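PDB 3OTT: Two-component system sensor histidine kinase from Bacteroides thetaiotaomicron, which probably senses saccharides outside the cell and relays the signal through histidine phosphorylation to transcription, this chain being its extracellular beta-propeller and beta-sandwich portion. Local coordinates for residues Q631-I636 with S736-I741; I636-L641 with L724-L729; K690-L695 with W702-S707. All blocks are in the same frame, centred on the assembly; numbering follows the deposited sequence.

Contact 1. Residues Q631-I636 with S736-I741. With TBR (hexatantalum dodecabromide), chain D.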
loop_
_atom_site.group_PDB
_atom_site.type_symbol
_atom_site.label_atom_id
_atom_site.label_comp_id
_atom_site.label_asym_id
_atom_site.label_seq_id
_atom_site.Cartn_x
_atom_site.Cartn_y
_atom_site.Cartn_z
ATOM N N GLN B 631 10.523 -23.161 0.700
ATOM C CA GLN B 631 10.234 -22.586 2.006
ATOM C C GLN B 631 11.219 -21.482 2.412
ATOM O O GLN B 631 12.444 -21.701 2.417
ATOM C CB GLN B 631 10.060 -23.693 3.064
ATOM C CG GLN B 631 8.762 -24.525 2.789
ATOM C CD GLN B 631 7.473 -23.756 3.133
ATOM O OE1 GLN B 631 7.146 -23.588 4.299
ATOM N NE2 GLN B 631 6.737 -23.323 2.123
ATOM N N PRO B 632 10.668 -20.274 2.684
ATOM C CA PRO B 632 11.402 -19.102 3.153
ATOM C C PRO B 632 11.976 -19.399 4.519
ATOM O O PRO B 632 11.423 -20.203 5.264
ATOM C CB PRO B 632 10.314 -18.027 3.281
ATOM C CG PRO B 632 9.001 -18.810 3.468
ATOM C CD PRO B 632 9.219 -19.994 2.554
ATOM N N GLU B 633 13.102 -18.787 4.837
ATOM C CA GLU B 633 13.677 -18.981 6.146
ATOM C C GLU B 633 12.751 -18.294 7.171
ATOM O O GLU B 633 12.257 -17.188 6.949
ATOM C CB GLU B 633 15.150 -18.542 6.205
ATOM C CG GLU B 633 15.925 -19.218 7.370
ATOM C CD GLU B 633 17.470 -19.167 7.250
ATOM O OE1 GLU B 633 18.137 -18.851 8.277
ATOM O OE2 GLU B 633 18.021 -19.473 6.158
ATOM N N ARG B 634 12.413 -19.033 8.215
ATOM C CA ARG B 634 11.683 -18.491 9.316
ATOM C C ARG B 634 12.554 -18.424 10.592
ATOM O O ARG B 634 13.401 -19.298 10.821
ATOM C CB ARG B 634 10.435 -19.325 9.549
ATOM C CG ARG B 634 9.318 -19.022 8.535
ATOM C CD ARG B 634 8.143 -19.982 8.703
ATOM N NE ARG B 634 8.218 -21.031 7.700
ATOM C CZ ARG B 634 8.777 -22.230 7.861
ATOM N NH1 ARG B 634 9.299 -22.603 9.020
ATOM N NH2 ARG B 634 8.774 -23.073 6.833
ATOM N N PRO B 635 12.343 -17.377 11.404
ATOM C CA PRO B 635 13.061 -17.263 12.673
ATOM C C PRO B 635 12.716 -18.381 13.666
ATOM O O PRO B 635 11.579 -18.842 13.723
ATOM C CB PRO B 635 12.583 -15.928 13.250
ATOM C CG PRO B 635 11.217 -15.715 12.581
ATOM C CD PRO B 635 11.423 -16.235 11.171
ATOM N N ILE B 636 13.707 -18.774 14.446
ATOM C CA ILE B 636 13.522 -19.719 15.534
ATOM C C ILE B 636 12.985 -18.943 16.719
ATOM O O ILE B 636 13.484 -17.888 16.976
ATOM C CB ILE B 636 14.893 -20.276 15.912
ATOM C CG1 ILE B 636 15.565 -20.852 14.678
ATOM C CG2 ILE B 636 14.854 -21.220 17.145
ATOM C CD1 ILE B 636 17.039 -21.224 14.950
ATOM N N SER B 736 23.171 -22.064 10.034
ATOM C CA SER B 736 22.817 -20.740 9.526
ATOM C C SER B 736 23.428 -19.614 10.363
ATOM O O SER B 736 23.943 -19.837 11.477
ATOM C CB SER B 736 21.306 -20.558 9.511
ATOM O OG SER B 736 20.993 -19.174 9.612
ATOM N N ASN B 737 23.349 -18.395 9.820
ATOM C CA ASN B 737 23.854 -17.213 10.521
ATOM C C ASN B 737 22.709 -16.302 11.014
ATOM O O ASN B 737 22.898 -15.111 11.226
ATOM C CB ASN B 737 24.988 -16.496 9.719
ATOM C CG ASN B 737 24.512 -15.893 8.377
ATOM O OD1 ASN B 737 23.707 -16.473 7.646
ATOM N ND2 ASN B 737 25.041 -14.721 8.053
ATOM N N ARG B 738 21.524 -16.906 11.189
ATOM C CA ARG B 738 20.418 -16.349 11.982
ATOM C C ARG B 738 20.182 -17.231 13.210
ATOM O O ARG B 738 19.148 -17.898 13.334
ATOM C CB ARG B 738 19.109 -16.234 11.174
ATOM C CG ARG B 738 19.077 -15.081 10.166
ATOM C CD ARG B 738 18.486 -13.795 10.749
ATOM N NE ARG B 738 18.358 -12.736 9.735
ATOM C CZ ARG B 738 17.403 -11.802 9.742
ATOM N NH1 ARG B 738 16.487 -11.815 10.711
ATOM N NH2 ARG B 738 17.351 -10.861 8.788
ATOM N N PRO B 739 21.144 -17.234 14.131
ATOM C CA PRO B 739 20.893 -18.034 15.318
ATOM C C PRO B 739 19.937 -17.298 16.257
ATOM O O PRO B 739 19.828 -16.068 16.207
ATOM C CB PRO B 739 22.278 -18.171 15.955
ATOM C CG PRO B 739 23.220 -17.321 15.116
ATOM C CD PRO B 739 22.396 -16.459 14.251
ATOM N N HIS B 740 19.203 -18.067 17.039
ATOM C CA HIS B 740 18.560 -17.546 18.232
ATOM C C HIS B 740 19.544 -17.591 19.407
ATOM O O HIS B 740 20.151 -18.618 19.663
ATOM C CB HIS B 740 17.340 -18.369 18.595
ATOM C CG HIS B 740 16.452 -17.702 19.585
ATOM N ND1 HIS B 740 15.576 -16.701 19.234
ATOM C CD2 HIS B 740 16.290 -17.899 20.913
ATOM C CE1 HIS B 740 14.916 -16.303 20.307
ATOM N NE2 HIS B 740 15.318 -17.025 21.336
ATOM N N ILE B 741 19.654 -16.460 20.095
ATOM C CA ILE B 741 20.556 -16.280 21.246
ATOM C C ILE B 741 19.755 -15.976 22.519
ATOM O O ILE B 741 18.866 -15.143 22.502
ATOM C CB ILE B 741 21.559 -15.147 20.929
ATOM C CG1 ILE B 741 22.665 -15.682 20.010
ATOM C CG2 ILE B 741 22.119 -14.518 22.192
ATOM C CD1 ILE B 741 23.244 -14.644 19.085
HETATM TA TA1 TBR D . 4.481 -13.682 6.183
HETATM TA TA2 TBR D . 4.947 -15.668 8.017
HETATM TA TA3 TBR D . 7.120 -14.603 6.503
HETATM TA TA4 TBR D . 6.880 -14.106 9.276
HETATM TA TA5 TBR D . 6.386 -12.084 7.407
HETATM TA TA6 TBR D . 4.255 -13.169 8.829
HETATM BR BR1 TBR D . 3.272 -15.976 5.976
HETATM BR BR2 TBR D . 5.933 -14.378 4.136
HETATM BR BR3 TBR D . 5.001 -11.306 5.338
HETATM BR BR4 TBR D . 2.414 -12.451 7.134
HETATM BR BR5 TBR D . 6.548 -17.159 6.628
HETATM BR BR6 TBR D . 8.458 -12.483 5.836
HETATM BR BR7 TBR D . 8.059 -11.771 9.376
HETATM BR BR8 TBR D . 5.391 -13.186 11.188
HETATM BR BR9 TBR D . 6.289 -16.507 10.093
HETATM BR BRA TBR D . 9.084 -15.032 8.187
HETATM BR BRB TBR D . 4.787 -10.622 8.846
HETATM BR BRC TBR D . 2.894 -15.289 9.512
#
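A side-chain hydrogen bond links Glu633 to Ser736, whose oxygen is gripped twice. Residues 631-636 lie in the connector that leaves the beta-propeller strand 618-623 and enters the C-terminal beta-sandwich at strand 637-643; residues 736-741 lead into strand 740-746 of that sandwich, within the Y_Y_Y domain. Ser736 OG donates to Glu633 OE1 at 3.2 Å, and OE1 receives it on its syn lone pair, the side of the other carboxylate oxygen. The same OG accepts from the backbone N of Arg738 at 2.8 Å with an N-H...O angle of 166°, which closes an ST turn and fixes the hydroxyl oxygen in front of the carboxylate. Glu633 gets there with CG anti to its backbone N (chi1 -158°) and an extended chain beyond it. Arg738 sets its CB beside OE1 of Glu633; its NE stays 6.3 Å from Glu633 OE1, so any attraction between the two charges is probably modest. Arg634 lays its CG and CD against the hexatantalum dodecabromide cluster, CG 3.8 Å from BR5 of the cluster, while CD of Pro635 lies near BRA. The guanidinium is steadied by NH2 donating to Gln631 OE1 at 3.1 Å, by NH1 donating to Asp680 O, and by a long, weak ion pair of NE with Glu289. Such clusters are heavy-atom reagents, so this site, which also includes Glu32 and Glu354, need not be a natural ligand site. At the sandwich end Ile636 and His740 cross obliquely, Ile636 CG2 lying 4.1 Å from His740 CB.

Contact 2. Residues I636-L641 with L724-L729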
loop_
_atom_site.group_PDB
_atom_site.type_symbol
_atom_site.label_atom_id
_atom_site.label_comp_id
_atom_site.label_asym_id
_atom_site.label_seq_id
_atom_site.Cartn_x
_atom_site.Cartn_y
_atom_site.Cartn_z
ATOM N N ILE B 636 13.707 -18.774 14.446
ATOM C CA ILE B 636 13.522 -19.719 15.534
ATOM C C ILE B 636 12.985 -18.943 16.719
ATOM O O ILE B 636 13.484 -17.888 16.976
ATOM C CB ILE B 636 14.893 -20.276 15.912
ATOM C CG1 ILE B 636 15.565 -20.852 14.678
ATOM C CG2 ILE B 636 14.854 -21.220 17.145
ATOM C CD1 ILE B 636 17.039 -21.224 14.950
ATOM N N LEU B 637 11.967 -19.466 17.395
ATOM C CA LEU B 637 11.412 -18.965 18.639
ATOM C C LEU B 637 11.565 -20.012 19.733
ATOM O O LEU B 637 11.582 -21.221 19.492
ATOM C CB LEU B 637 9.898 -18.817 18.546
ATOM C CG LEU B 637 9.109 -17.828 17.679
ATOM C CD1 LEU B 637 9.307 -18.059 16.184
ATOM C CD2 LEU B 637 7.607 -18.004 18.023
ATOM N N LEU B 638 11.594 -19.538 20.954
ATOM C CA LEU B 638 11.585 -20.419 22.086
ATOM C C LEU B 638 10.172 -20.398 22.607
ATOM O O LEU B 638 9.595 -19.342 22.771
ATOM C CB LEU B 638 12.579 -19.870 23.114
ATOM C CG LEU B 638 13.965 -20.507 23.267
ATOM C CD1 LEU B 638 14.443 -21.161 22.036
ATOM C CD2 LEU B 638 14.948 -19.450 23.789
ATOM N N THR B 639 9.599 -21.555 22.862
ATOM C CA THR B 639 8.156 -21.604 23.116
ATOM C C THR B 639 7.846 -22.209 24.467
ATOM O O THR B 639 6.669 -22.217 24.911
ATOM C CB THR B 639 7.401 -22.373 21.970
ATOM O OG1 THR B 639 7.987 -23.657 21.796
ATOM C CG2 THR B 639 7.618 -21.678 20.629
ATOM N N ALA B 640 8.881 -22.723 25.145
ATOM C CA ALA B 640 8.683 -23.229 26.520
ATOM C C ALA B 640 9.959 -23.300 27.347
ATOM O O ALA B 640 11.005 -23.679 26.869
ATOM C CB ALA B 640 8.023 -24.586 26.480
ATOM N N LEU B 641 9.842 -22.967 28.629
ATOM C CA LEU B 641 10.947 -23.133 29.548
ATOM C C LEU B 641 10.528 -24.114 30.653
ATOM O O LEU B 641 9.482 -23.940 31.258
ATOM C CB LEU B 641 11.312 -21.778 30.176
ATOM C CG LEU B 641 12.370 -21.782 31.307
ATOM C CD1 LEU B 641 13.717 -22.225 30.786
ATOM C CD2 LEU B 641 12.503 -20.422 31.906
ATOM N N LEU B 724 22.859 -19.526 25.235
ATOM C CA LEU B 724 22.379 -20.601 24.413
ATOM C C LEU B 724 22.263 -20.111 22.963
ATOM O O LEU B 724 21.572 -19.123 22.667
ATOM C CB LEU B 724 20.983 -20.929 24.865
ATOM C CG LEU B 724 20.391 -22.307 24.868
ATOM C CD1 LEU B 724 18.892 -22.191 24.617
ATOM C CD2 LEU B 724 21.100 -23.367 24.010
ATOM N N ILE B 725 22.907 -20.818 22.052
ATOM C CA ILE B 725 22.828 -20.453 20.659
ATOM C C ILE B 725 22.157 -21.583 19.880
ATOM O O ILE B 725 22.573 -22.739 19.972
ATOM C CB ILE B 725 24.218 -20.114 20.099
ATOM C CG1 ILE B 725 24.844 -18.964 20.918
ATOM C CG2 ILE B 725 24.162 -19.787 18.601
ATOM C CD1 ILE B 725 26.399 -18.766 20.649
ATOM N N ILE B 726 21.080 -21.258 19.175
ATOM C CA ILE B 726 20.343 -22.264 18.447
ATOM C C ILE B 726 20.317 -21.899 16.978
ATOM O O ILE B 726 20.103 -20.745 16.654
ATOM C CB ILE B 726 18.911 -22.399 18.992
ATOM C CG1 ILE B 726 18.951 -22.758 20.486
ATOM C CG2 ILE B 726 18.137 -23.459 18.210
ATOM C CD1 ILE B 726 17.588 -22.587 21.173
ATOM N N SER B 727 20.562 -22.841 16.076
ATOM C CA SER B 727 20.589 -22.490 14.634
ATOM C C SER B 727 20.067 -23.616 13.776
ATOM O O SER B 727 20.250 -24.768 14.102
ATOM C CB SER B 727 22.031 -22.078 14.212
ATOM O OG SER B 727 22.044 -21.592 12.877
ATOM N N LYS B 728 19.408 -23.280 12.675
ATOM C CA LYS B 728 18.947 -24.263 11.708
ATOM C C LYS B 728 20.148 -24.874 11.034
ATOM O O LYS B 728 21.056 -24.147 10.669
ATOM C CB LYS B 728 18.108 -23.596 10.607
ATOM C CG LYS B 728 17.233 -24.620 9.805
ATOM C CD LYS B 728 16.996 -24.278 8.327
ATOM C CE LYS B 728 16.273 -22.951 8.134
ATOM N NZ LYS B 728 15.477 -22.906 6.862
ATOM N N LEU B 729 20.134 -26.191 10.842
ATOM C CA LEU B 729 21.132 -26.883 10.020
ATOM C C LEU B 729 20.825 -26.667 8.531
ATOM O O LEU B 729 19.779 -27.071 8.022
ATOM C CB LEU B 729 21.196 -28.376 10.377
ATOM C CG LEU B 729 22.400 -29.210 9.947
ATOM C CD1 LEU B 729 23.700 -28.768 10.672
ATOM C CD2 LEU B 729 22.122 -30.708 10.172
#
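Ile636 and Ile726 meet with the same side-chain shape: in each, CG1 stands anti to the carbonyl carbon (chi1 -54° and -58°), and the chain then runs on extended to CD1. In Ile636 this carries CD1 over the backbone of residues 726-728, where it comes within 3.5 Å of Ile726 O and 3.8 Å of Ser727 CA. The CG2 methyl of Ile726 sits against both CG2 and CD1 of Ile636, at 4.1 Å from CD1 of Ile636. The extended chain of Ile726 sends its own CD1 the other way, to Leu638 CD1 at 3.6 Å, so this one side chain fills the space beside Ile636, just before the facing strand, and Leu638 within it. These are the inward faces of two sheets of the immunoglobulin-like beta-sandwich of the Y_Y_Y region: strand 637-643 pairs with strand 674-679 in one, and strand 720-728 lies between strands 740-746 and 691-696 in the other. Only van der Waals contact joins the two segments, in keeping with packing between sheets. Leu678 of strand 674-679 also reaches Ile726, and the His740 side chain touches Leu638. Ser727 directs CB away from Ile636, and its OG is hydrogen-bonded to Ser736 O, which ties down the polar group beside the core.

Contact 3. Residues K690-L695 with W702-S707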
loop_
_atom_site.group_PDB
_atom_site.type_symbol
_atom_site.label_atom_id
_atom_site.label_comp_id
_atom_site.label_asym_id
_atom_site.label_seq_id
_atom_site.Cartn_x
_atom_site.Cartn_y
_atom_site.Cartn_z
ATOM N N LYS B 690 16.163 -29.389 10.730
ATOM C CA LYS B 690 17.148 -29.924 11.660
ATOM C C LYS B 690 17.905 -28.788 12.326
ATOM O O LYS B 690 18.254 -27.808 11.677
ATOM C CB LYS B 690 18.106 -30.848 10.908
ATOM C CG LYS B 690 17.495 -32.215 10.617
ATOM C CD LYS B 690 18.258 -33.002 9.537
ATOM C CE LYS B 690 17.595 -34.388 9.356
ATOM N NZ LYS B 690 18.130 -35.205 8.192
ATOM N N PHE B 691 18.137 -28.909 13.631
ATOM C CA PHE B 691 18.762 -27.827 14.418
ATOM C C PHE B 691 20.074 -28.241 15.126
ATOM O O PHE B 691 20.307 -29.401 15.425
ATOM C CB PHE B 691 17.721 -27.204 15.399
ATOM C CG PHE B 691 16.495 -26.581 14.671
ATOM C CD1 PHE B 691 16.527 -25.284 14.237
ATOM C CD2 PHE B 691 15.384 -27.357 14.346
ATOM C CE1 PHE B 691 15.456 -24.733 13.513
ATOM C CE2 PHE B 691 14.281 -26.820 13.614
ATOM C CZ PHE B 691 14.308 -25.528 13.212
ATOM N N VAL B 692 20.945 -27.274 15.341
ATOM C CA VAL B 692 22.134 -27.459 16.128
ATOM C C VAL B 692 22.059 -26.453 17.260
ATOM O O VAL B 692 21.362 -25.424 17.158
ATOM C CB VAL B 692 23.456 -27.259 15.297
ATOM C CG1 VAL B 692 23.783 -28.512 14.463
ATOM C CG2 VAL B 692 23.385 -26.054 14.413
ATOM N N TYR B 693 22.723 -26.773 18.371
ATOM C CA TYR B 693 22.724 -25.895 19.532
ATOM C C TYR B 693 24.012 -26.032 20.282
ATOM O O TYR B 693 24.688 -27.084 20.207
ATOM C CB TYR B 693 21.538 -26.203 20.462
ATOM C CG TYR B 693 21.583 -27.533 21.189
ATOM C CD1 TYR B 693 21.147 -28.701 20.575
ATOM C CD2 TYR B 693 22.031 -27.608 22.493
ATOM C CE1 TYR B 693 21.185 -29.934 21.241
ATOM C CE2 TYR B 693 22.096 -28.838 23.186
ATOM C CZ TYR B 693 21.673 -29.984 22.560
ATOM O OH TYR B 693 21.721 -31.164 23.232
ATOM N N ARG B 694 24.337 -25.005 21.054
ATOM C CA ARG B 694 25.495 -25.047 21.939
ATOM C C ARG B 694 25.268 -24.077 23.090
ATOM O O ARG B 694 24.579 -23.057 22.920
ATOM C CB ARG B 694 26.779 -24.690 21.179
ATOM C CG ARG B 694 26.783 -23.283 20.623
ATOM C CD ARG B 694 27.828 -23.151 19.519
ATOM N NE ARG B 694 29.194 -23.145 20.058
ATOM C CZ ARG B 694 30.253 -23.591 19.395
ATOM N NH1 ARG B 694 30.128 -24.081 18.159
ATOM N NH2 ARG B 694 31.445 -23.550 19.957
ATOM N N LEU B 695 25.829 -24.388 24.258
ATOM C CA LEU B 695 25.731 -23.458 25.359
ATOM C C LEU B 695 27.105 -22.841 25.672
ATOM O O LEU B 695 27.934 -23.494 26.277
ATOM C CB LEU B 695 25.097 -24.156 26.601
ATOM C CG LEU B 695 24.859 -23.311 27.864
ATOM C CD1 LEU B 695 23.849 -22.242 27.569
ATOM C CD2 LEU B 695 24.441 -24.124 29.103
ATOM N N TRP B 702 29.257 -27.722 18.646
ATOM C CA TRP B 702 27.831 -27.848 18.352
ATOM C C TRP B 702 27.246 -29.195 18.802
ATOM O O TRP B 702 27.909 -30.204 18.757
ATOM C CB TRP B 702 27.667 -27.713 16.855
ATOM C CG TRP B 702 27.764 -26.296 16.313
ATOM C CD1 TRP B 702 28.723 -25.811 15.470
ATOM C CD2 TRP B 702 26.860 -25.210 16.554
ATOM N NE1 TRP B 702 28.473 -24.497 15.164
ATOM C CE2 TRP B 702 27.339 -24.098 15.814
ATOM C CE3 TRP B 702 25.681 -25.071 17.302
ATOM C CZ2 TRP B 702 26.688 -22.845 15.805
ATOM C CZ3 TRP B 702 25.020 -23.804 17.293
ATOM C CH2 TRP B 702 25.529 -22.719 16.541
ATOM N N ASN B 703 25.989 -29.212 19.225
ATOM C CA ASN B 703 25.299 -30.451 19.476
ATOM C C ASN B 703 24.210 -30.550 18.421
ATOM O O ASN B 703 23.715 -29.532 17.977
ATOM C CB ASN B 703 24.685 -30.436 20.874
ATOM C CG ASN B 703 25.728 -30.188 21.985
ATOM O OD1 ASN B 703 25.933 -29.044 22.430
ATOM N ND2 ASN B 703 26.371 -31.248 22.430
ATOM N N PHE B 704 23.838 -31.769 18.043
ATOM C CA PHE B 704 22.813 -32.029 17.034
ATOM C C PHE B 704 21.539 -32.573 17.651
ATOM O O PHE B 704 21.588 -33.343 18.603
ATOM C CB PHE B 704 23.353 -33.020 16.017
ATOM C CG PHE B 704 24.526 -32.503 15.288
ATOM C CD1 PHE B 704 25.783 -32.463 15.907
ATOM C CD2 PHE B 704 24.383 -31.984 14.005
ATOM C CE1 PHE B 704 26.868 -31.921 15.234
ATOM C CE2 PHE B 704 25.462 -31.437 13.324
ATOM C CZ PHE B 704 26.707 -31.408 13.923
ATOM N N LEU B 705 20.397 -32.171 17.116
ATOM C CA LEU B 705 19.119 -32.655 17.677
ATOM C C LEU B 705 18.529 -33.979 17.112
ATOM O O LEU B 705 18.299 -34.955 17.863
ATOM C CB LEU B 705 18.080 -31.530 17.757
ATOM C CG LEU B 705 18.221 -30.667 19.021
ATOM C CD1 LEU B 705 17.375 -29.409 18.970
ATOM C CD2 LEU B 705 17.928 -31.465 20.327
ATOM N N LYS B 706 18.316 -34.073 15.818
ATOM C CA LYS B 706 17.412 -35.159 15.331
ATOM C C LYS B 706 16.055 -34.503 15.175
ATOM O O LYS B 706 15.571 -33.823 16.115
ATOM C CB LYS B 706 17.296 -36.327 16.322
ATOM C CG LYS B 706 16.773 -37.636 15.719
ATOM C CD LYS B 706 17.952 -38.515 15.237
ATOM C CE LYS B 706 17.519 -39.617 14.230
ATOM N NZ LYS B 706 17.331 -39.102 12.832
ATOM N N SER B 707 15.470 -34.650 13.986
ATOM C CA SER B 707 14.410 -33.689 13.563
ATOM C C SER B 707 13.114 -33.760 14.360
ATOM O O SER B 707 12.420 -32.738 14.541
ATOM C CB SER B 707 14.117 -33.688 12.042
ATOM O OG SER B 707 14.373 -34.946 11.435
HETATM O O HOH W 1 20.459 -31.562 14.068
#
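Tyr693 and Asn703 form the hydrogen-bonded pair of an antiparallel beta hairpin, each backbone serving the other: Asn703 N donates to Tyr693 O at 2.7 Å, and Tyr693 N to Asn703 O at 3.0 Å. One step on, Val692 and Phe704 make a non-hydrogen-bonded pair, with Val692 CG1 over the Phe704 ring face. Past it, Leu705 N reaches Phe691 O at 3.2 Å, and a water beside this bond bridges the same two atoms, donating to Phe691 O at 2.6 Å and accepting from Leu705 N at 3.1 Å. Phe691 O therefore has two donors, and the Leu705 N-H is shared between two acceptors. Trp702 is sandwiched: Val692 CG2 lies over one face of the indole, while Arg694 CD lies over the other, 3.5 Å from the centroid of the six-membered ring. The guanidinium stands nearly upright on the ring (planes 87° apart) in a cation-pi contact, with CZ 4.6 Å from the five-membered ring centroid. An alanine in place of Trp702 would probably leave the arginine charge without its aromatic face and Val692 CG2 without the indole face it packs on, with the guanidinium freer to turn. CB of Asn703 sits over one face of the Tyr693 ring, toward its rim. Strand 703-704 forms an outer edge of its sheet; strand 691-696 separates it from strand 720-728, where Ser727 and Ile725 pair with Val692 and Arg694.

Contacts 2 and 3 lie in the C-terminal sandwich, and contact 1 is where the connector from the propeller meets it. Contacts 1 and 2 share Ile636, and their centres are 9 Å apart; contact 3 lies 9 Å from contact 2 and 13 Å from contact 1, centre to centre. Strand 720-728 joins them: His740 O probably accepts from Ile726 N (2.8 Å) on one side, and Ser727 O from Val692 N (2.9 Å) on the other. Ile636 CG1 also packs on Phe691 CE1 (4.1 Å), bringing contact 1 to contact 3. The bound tantalum cluster touches contact 1 directly, while the side chains of Lys728 in contact 2 and Phe691 in contact 3 lie about 10 and 12 Å from it.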